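PDB 5IHY: uncharacterized protein from Bacillus subtilis, which probably acts as a metal-dependent phosphohydrolase of the HD-domain family. Local coordinates for the interface of chains A and B. Sequence-based numbering; all coordinates share one arbitrary frame. Chains: chain A/B, Uncharacterized protein.

Contact 1 and contact 2 lie along the same helix, 136-149 of chain A, with the centres of their C-alpha atoms about 17 Å apart. Contact 1 takes the first turn of that helix and sets it against the end of helix 179-202 of chain B; contact 2 takes its last turns, where they cross the equivalent helix of chain B near the two-fold axis. Contact 1 is polar at its centre and contact 2 is apolar. Since each has a twin with the chains exchanged, this helix is held at both ends in either chain, as would suit a dimer, though the structure alone does not prove one.

Contact 1: the interface of chains A and B. Residues chain A 135-138, 188, 191; chain B 195, 198-199, 202-203.
A:Phe191 and B:Tyr195 both carry CG anti to the backbone N (chi1 177° and 178°), and these torsions swing their rings into the interface, where the side chains cross at about a right angle. B:Tyr195 presents CD2 to the edge of the A:Phe191 ring, 3.6 Å from CZ. One face of the same phenyl ring is covered by B:Gln198, whose CG methylene stands over the ring centre, 3.6 Å from the centroid, in a CH-pi contact. An alanine in place of A:Phe191 would probably leave the B:Gln198 methylene and the B:Tyr195 ring edge without their apolar wall, opening a gap beside them and leaving the B:Gln198 chain less firmly placed.

Beside this aromatic corner, helix 136-149 of chain A begins, and chain B caps it. The B:Asp202 carboxylate oxygen OD2 accepts a nearly straight hydrogen bond from A:Val138 N (3.2 Å, 167° at the hydrogen), met on the anti side, and a weak one from A:Ala137 N at 2.9 Å. This is helix capping across a subunit boundary; the positive end of the helix dipole would be expected to stabilise the carboxylate's charge. B:Asp202 OD1 is steadied within chain B by the amide NE2 of B:Gln198 at 3.2 Å, so the residue that covers the phenyl ring also positions the cap. The A:Arg188 guanidinium lies almost parallel to the carboxylate and stacks over it, with NE 4.0 Å from B:Asp202 OD1: a likely electrostatic attraction, without a direct ionic bond.

A:Ala137 fills the middle, its CB packed 3.6 Å from B:Gln198 CG. Next to it, B:Leu199 CD1 meets the A:Val138 backbone, and B:Ile203 CD1 reaches the CG2 methyl of A:Val138. A further tie is made at the tip of B:Tyr195, whose phenol OH donates to the A:Ala137 carbonyl O at 2.7 Å, approaching from above the carbonyl plane.

Contact 2: the interface of chains A and B. Residues chain A 144-145, 147-148, 152-154; chain B 144-145, 148.
Helix 136-149 of chain A crosses its symmetry mate, helix 136-150 of chain B, close to the two-fold axis, and A:Phe144 and B:Phe144 touch at the crossing. Their CB atoms meet at 3.8 Å, while the rings themselves point away from each other, each towards the outside of the crossing. What meets at the centre is therefore the base of each side chain, and the two helices come close enough for main-chain atoms to take part. B:Gly148 brings its CA to 4.0 Å from A:Met145 CA and to 3.3 Å from the A:Met145 carbonyl O, a close approach that suits a residue without a side chain.

Selenomethionine 145 of each chain, introduced in place of methionine, reaches over the partner. B:Met145 sets its CG against A:Phe144 at an oblique angle, 3.9 Å from CB and 4.0 Å from the ring atom CD1. The exchange is mutual: A:Met145 CG lies 4.0 Å from B:Phe144 CB.

Beyond CG the chain of B:Met145 runs straight (chi2 -178°) and then turns at the selenium (chi3 74°), which carries its tip into the loop that follows the chain A helix. There B:Met145 SE rests 3.9 Å from A:Leu154 CB, the two side chains crossing at about a right angle, and its terminal methyl CE comes alongside the backbone of A:Gly153, 4.1 Å from its CA. The patch is thus held by apolar packing and close backbone fit, as is typical of helices that pack through small residues and unbranched side chains, with no polar pair bridging the chains.

In the fold, the site takes the last turns of the two paired helices and the chain A loop 152-154; this pair lies near the two-fold axis at the middle of the assembly, with the bulk of each chain to either side.

Contact 1: the interface of chains A and B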
loop_
_atom_site.group_PDB
_atom_site.type_symbol
_atom_site.label_atom_id
_atom_site.label_comp_id
_atom_site.label_asym_id
_atom_site.label_seq_id
_atom_site.Cartn_x
_atom_site.Cartn_y
_atom_site.Cartn_z
ATOM N N ILE A 135 0.580 2.032 -12.983
ATOM C CA ILE A 135 0.013 0.686 -13.152
ATOM C C ILE A 135 1.051 -0.404 -12.849
ATOM O O ILE A 135 2.202 -0.094 -12.556
ATOM C CB ILE A 135 -0.682 0.504 -14.530
ATOM C CG1 ILE A 135 0.301 0.634 -15.693
ATOM C CG2 ILE A 135 -1.839 1.499 -14.683
ATOM C CD1 ILE A 135 -0.348 0.400 -17.061
ATOM N N GLY A 136 0.643 -1.669 -12.884
ATOM C CA GLY A 136 1.522 -2.772 -12.478
ATOM C C GLY A 136 1.811 -2.815 -10.981
ATOM O O GLY A 136 1.091 -2.225 -10.170
ATOM N N ALA A 137 2.881 -3.516 -10.619
ATOM C CA ALA A 137 3.274 -3.689 -9.222
ATOM C C ALA A 137 3.556 -2.363 -8.533
ATOM O O ALA A 137 3.083 -2.123 -7.420
ATOM C CB ALA A 137 4.479 -4.605 -9.117
ATOM N N VAL A 138 4.316 -1.501 -9.201
ATOM C CA VAL A 138 4.674 -0.199 -8.634
ATOM C C VAL A 138 3.437 0.696 -8.465
ATOM O O VAL A 138 3.338 1.436 -7.482
ATOM C CB VAL A 138 5.835 0.493 -9.426
ATOM C CG1 VAL A 138 5.565 0.492 -10.943
ATOM C CG2 VAL A 138 6.101 1.911 -8.908
ATOM N N ARG A 188 1.816 -5.005 -17.489
ATOM C CA ARG A 188 1.586 -4.322 -16.210
ATOM C C ARG A 188 0.112 -4.321 -15.854
ATOM O O ARG A 188 -0.258 -4.547 -14.705
ATOM C CB ARG A 188 2.115 -2.882 -16.239
ATOM C CG ARG A 188 3.629 -2.780 -16.346
ATOM C CD ARG A 188 4.113 -1.379 -16.030
ATOM N NE ARG A 188 5.559 -1.264 -16.196
ATOM C CZ ARG A 188 6.323 -0.349 -15.598
ATOM N NH1 ARG A 188 5.791 0.555 -14.781
ATOM N NH2 ARG A 188 7.623 -0.340 -15.811
ATOM N N PHE A 191 -1.003 -7.896 -14.711
ATOM C CA PHE A 191 -0.578 -8.171 -13.342
ATOM C C PHE A 191 -1.501 -7.483 -12.342
ATOM O O PHE A 191 -1.850 -8.058 -11.315
ATOM C CB PHE A 191 0.874 -7.770 -13.074
ATOM C CG PHE A 191 1.287 -7.998 -11.645
ATOM C CD1 PHE A 191 1.709 -9.255 -11.226
ATOM C CD2 PHE A 191 1.177 -6.985 -10.704
ATOM C CE1 PHE A 191 2.054 -9.483 -9.905
ATOM C CE2 PHE A 191 1.521 -7.209 -9.370
ATOM C CZ PHE A 191 1.961 -8.457 -8.974
ATOM N N TYR B 195 4.585 -10.961 -6.537
ATOM C CA TYR B 195 4.518 -9.503 -6.470
ATOM C C TYR B 195 5.913 -8.883 -6.396
ATOM O O TYR B 195 6.217 -7.973 -7.153
ATOM C CB TYR B 195 3.638 -9.006 -5.306
ATOM C CG TYR B 195 3.622 -7.498 -5.212
ATOM C CD1 TYR B 195 4.560 -6.813 -4.428
ATOM C CD2 TYR B 195 2.687 -6.746 -5.927
ATOM C CE1 TYR B 195 4.559 -5.415 -4.355
ATOM C CE2 TYR B 195 2.678 -5.346 -5.861
ATOM C CZ TYR B 195 3.618 -4.689 -5.079
ATOM O OH TYR B 195 3.612 -3.309 -5.016
ATOM N N GLN B 198 7.550 -9.100 -9.795
ATOM C CA GLN B 198 6.989 -8.088 -10.699
ATOM C C GLN B 198 7.501 -6.676 -10.384
ATOM O O GLN B 198 7.765 -5.883 -11.292
ATOM C CB GLN B 198 5.456 -8.119 -10.644
ATOM C CG GLN B 198 4.771 -7.221 -11.644
ATOM C CD GLN B 198 4.969 -7.660 -13.086
ATOM O OE1 GLN B 198 4.995 -8.855 -13.392
ATOM N NE2 GLN B 198 5.098 -6.687 -13.982
ATOM N N LEU B 199 7.642 -6.379 -9.094
ATOM C CA LEU B 199 8.158 -5.093 -8.636
ATOM C C LEU B 199 9.613 -4.880 -9.067
ATOM O O LEU B 199 9.995 -3.779 -9.455
ATOM C CB LEU B 199 8.013 -4.981 -7.113
ATOM C CG LEU B 199 8.112 -3.608 -6.432
ATOM C CD1 LEU B 199 7.044 -2.631 -6.920
ATOM C CD2 LEU B 199 8.035 -3.764 -4.911
ATOM N N ASP B 202 9.506 -3.907 -12.705
ATOM C CA ASP B 202 8.902 -2.570 -12.760
ATOM C C ASP B 202 9.898 -1.484 -12.334
ATOM O O ASP B 202 9.863 -0.360 -12.842
ATOM C CB ASP B 202 7.679 -2.493 -11.832
ATOM C CG ASP B 202 6.417 -3.109 -12.440
ATOM O OD1 ASP B 202 6.510 -3.934 -13.371
ATOM O OD2 ASP B 202 5.312 -2.768 -11.967
ATOM N N ILE B 203 10.769 -1.830 -11.385
ATOM C CA ILE B 203 11.784 -0.926 -10.848
ATOM C C ILE B 203 13.152 -1.608 -10.936
ATOM O O ILE B 203 13.591 -2.243 -9.971
ATOM C CB ILE B 203 11.479 -0.544 -9.370
ATOM C CG1 ILE B 203 10.027 -0.069 -9.222
ATOM C CG2 ILE B 203 12.470 0.505 -8.858
ATOM C CD1 ILE B 203 9.568 0.143 -7.801
#

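Contact 2: the interface of chains A and B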
loop_
_atom_site.group_PDB
_atom_site.type_symbol
_atom_site.label_atom_id
_atom_site.label_comp_id
_atom_site.label_asym_id
_atom_site.label_seq_id
_atom_site.Cartn_x
_atom_site.Cartn_y
_atom_site.Cartn_z
ATOM N N PHE A 144 -1.731 2.575 -2.666
ATOM C CA PHE A 144 -1.988 2.271 -1.256
ATOM C C PHE A 144 -1.255 3.237 -0.328
ATOM O O PHE A 144 -1.773 3.608 0.720
ATOM C CB PHE A 144 -1.686 0.802 -0.926
ATOM C CG PHE A 144 -2.734 -0.164 -1.439
ATOM C CD1 PHE A 144 -4.022 -0.166 -0.908
ATOM C CD2 PHE A 144 -2.435 -1.070 -2.452
ATOM C CE1 PHE A 144 -4.988 -1.048 -1.376
ATOM C CE2 PHE A 144 -3.399 -1.962 -2.929
ATOM C CZ PHE A 144 -4.678 -1.948 -2.390
HETATM N N MSE A 145 -0.062 3.663 -0.728
HETATM C CA MSE A 145 0.683 4.684 0.013
HETATM C C MSE A 145 -0.112 5.984 0.090
HETATM O O MSE A 145 -0.259 6.569 1.165
HETATM C CB MSE A 145 2.062 4.930 -0.616
HETATM C CG MSE A 145 2.954 3.694 -0.614
HETATM SE SE MSE A 145 4.817 4.043 -1.048
HETATM C CE MSE A 145 5.255 5.238 0.420
ATOM N N ALA A 147 -3.355 6.337 -0.209
ATOM C CA ALA A 147 -4.529 6.093 0.643
ATOM C C ALA A 147 -4.209 6.258 2.129
ATOM O O ALA A 147 -4.971 6.882 2.872
ATOM C CB ALA A 147 -5.111 4.709 0.372
ATOM N N GLY A 148 -3.075 5.706 2.551
ATOM C CA GLY A 148 -2.619 5.838 3.933
ATOM C C GLY A 148 -2.278 7.271 4.292
ATOM O O GLY A 148 -2.510 7.702 5.422
ATOM N N HIS A 152 -7.530 7.537 3.705
ATOM C CA HIS A 152 -8.514 6.725 2.990
ATOM C C HIS A 152 -8.395 5.239 3.344
ATOM O O HIS A 152 -7.326 4.779 3.751
ATOM C CB HIS A 152 -8.399 6.936 1.475
ATOM C CG HIS A 152 -8.528 8.369 1.050
ATOM N ND1 HIS A 152 -7.864 8.886 -0.044
ATOM C CD2 HIS A 152 -9.228 9.401 1.584
ATOM C CE1 HIS A 152 -8.154 10.169 -0.170
ATOM N NE2 HIS A 152 -8.978 10.507 0.807
ATOM N N GLY A 153 -9.499 4.505 3.199
ATOM C CA GLY A 153 -9.538 3.074 3.506
ATOM C C GLY A 153 -8.958 2.195 2.405
ATOM O O GLY A 153 -8.593 2.685 1.339
ATOM N N LEU A 154 -8.855 0.897 2.675
ATOM C CA LEU A 154 -8.400 -0.071 1.679
ATOM C C LEU A 154 -9.524 -0.262 0.661
ATOM O O LEU A 154 -9.277 -0.310 -0.546
ATOM C CB LEU A 154 -8.033 -1.406 2.347
ATOM C CG LEU A 154 -6.974 -2.358 1.754
ATOM C CD1 LEU A 154 -6.560 -3.402 2.797
ATOM C CD2 LEU A 154 -7.442 -3.054 0.475
ATOM N N PHE B 144 1.883 -1.031 2.576
ATOM C CA PHE B 144 2.088 0.211 1.816
ATOM C C PHE B 144 1.239 1.382 2.339
ATOM O O PHE B 144 1.676 2.539 2.304
ATOM C CB PHE B 144 1.841 -0.004 0.323
ATOM C CG PHE B 144 2.943 -0.745 -0.383
ATOM C CD1 PHE B 144 4.203 -0.177 -0.529
ATOM C CD2 PHE B 144 2.707 -2.000 -0.944
ATOM C CE1 PHE B 144 5.222 -0.859 -1.195
ATOM C CE2 PHE B 144 3.720 -2.693 -1.613
ATOM C CZ PHE B 144 4.982 -2.118 -1.735
HETATM N N MSE B 145 0.031 1.080 2.813
HETATM C CA MSE B 145 -0.806 2.084 3.469
HETATM C C MSE B 145 -0.136 2.614 4.734
HETATM O O MSE B 145 -0.144 3.819 4.985
HETATM C CB MSE B 145 -2.179 1.517 3.812
HETATM C CG MSE B 145 -3.087 1.376 2.621
HETATM SE SE MSE B 145 -4.838 0.723 3.136
HETATM C CE MSE B 145 -5.554 2.325 3.952
ATOM N N GLY B 148 2.697 4.919 3.879
ATOM C CA GLY B 148 2.108 6.194 3.484
ATOM C C GLY B 148 1.616 7.018 4.662
ATOM O O GLY B 148 1.723 8.242 4.650
#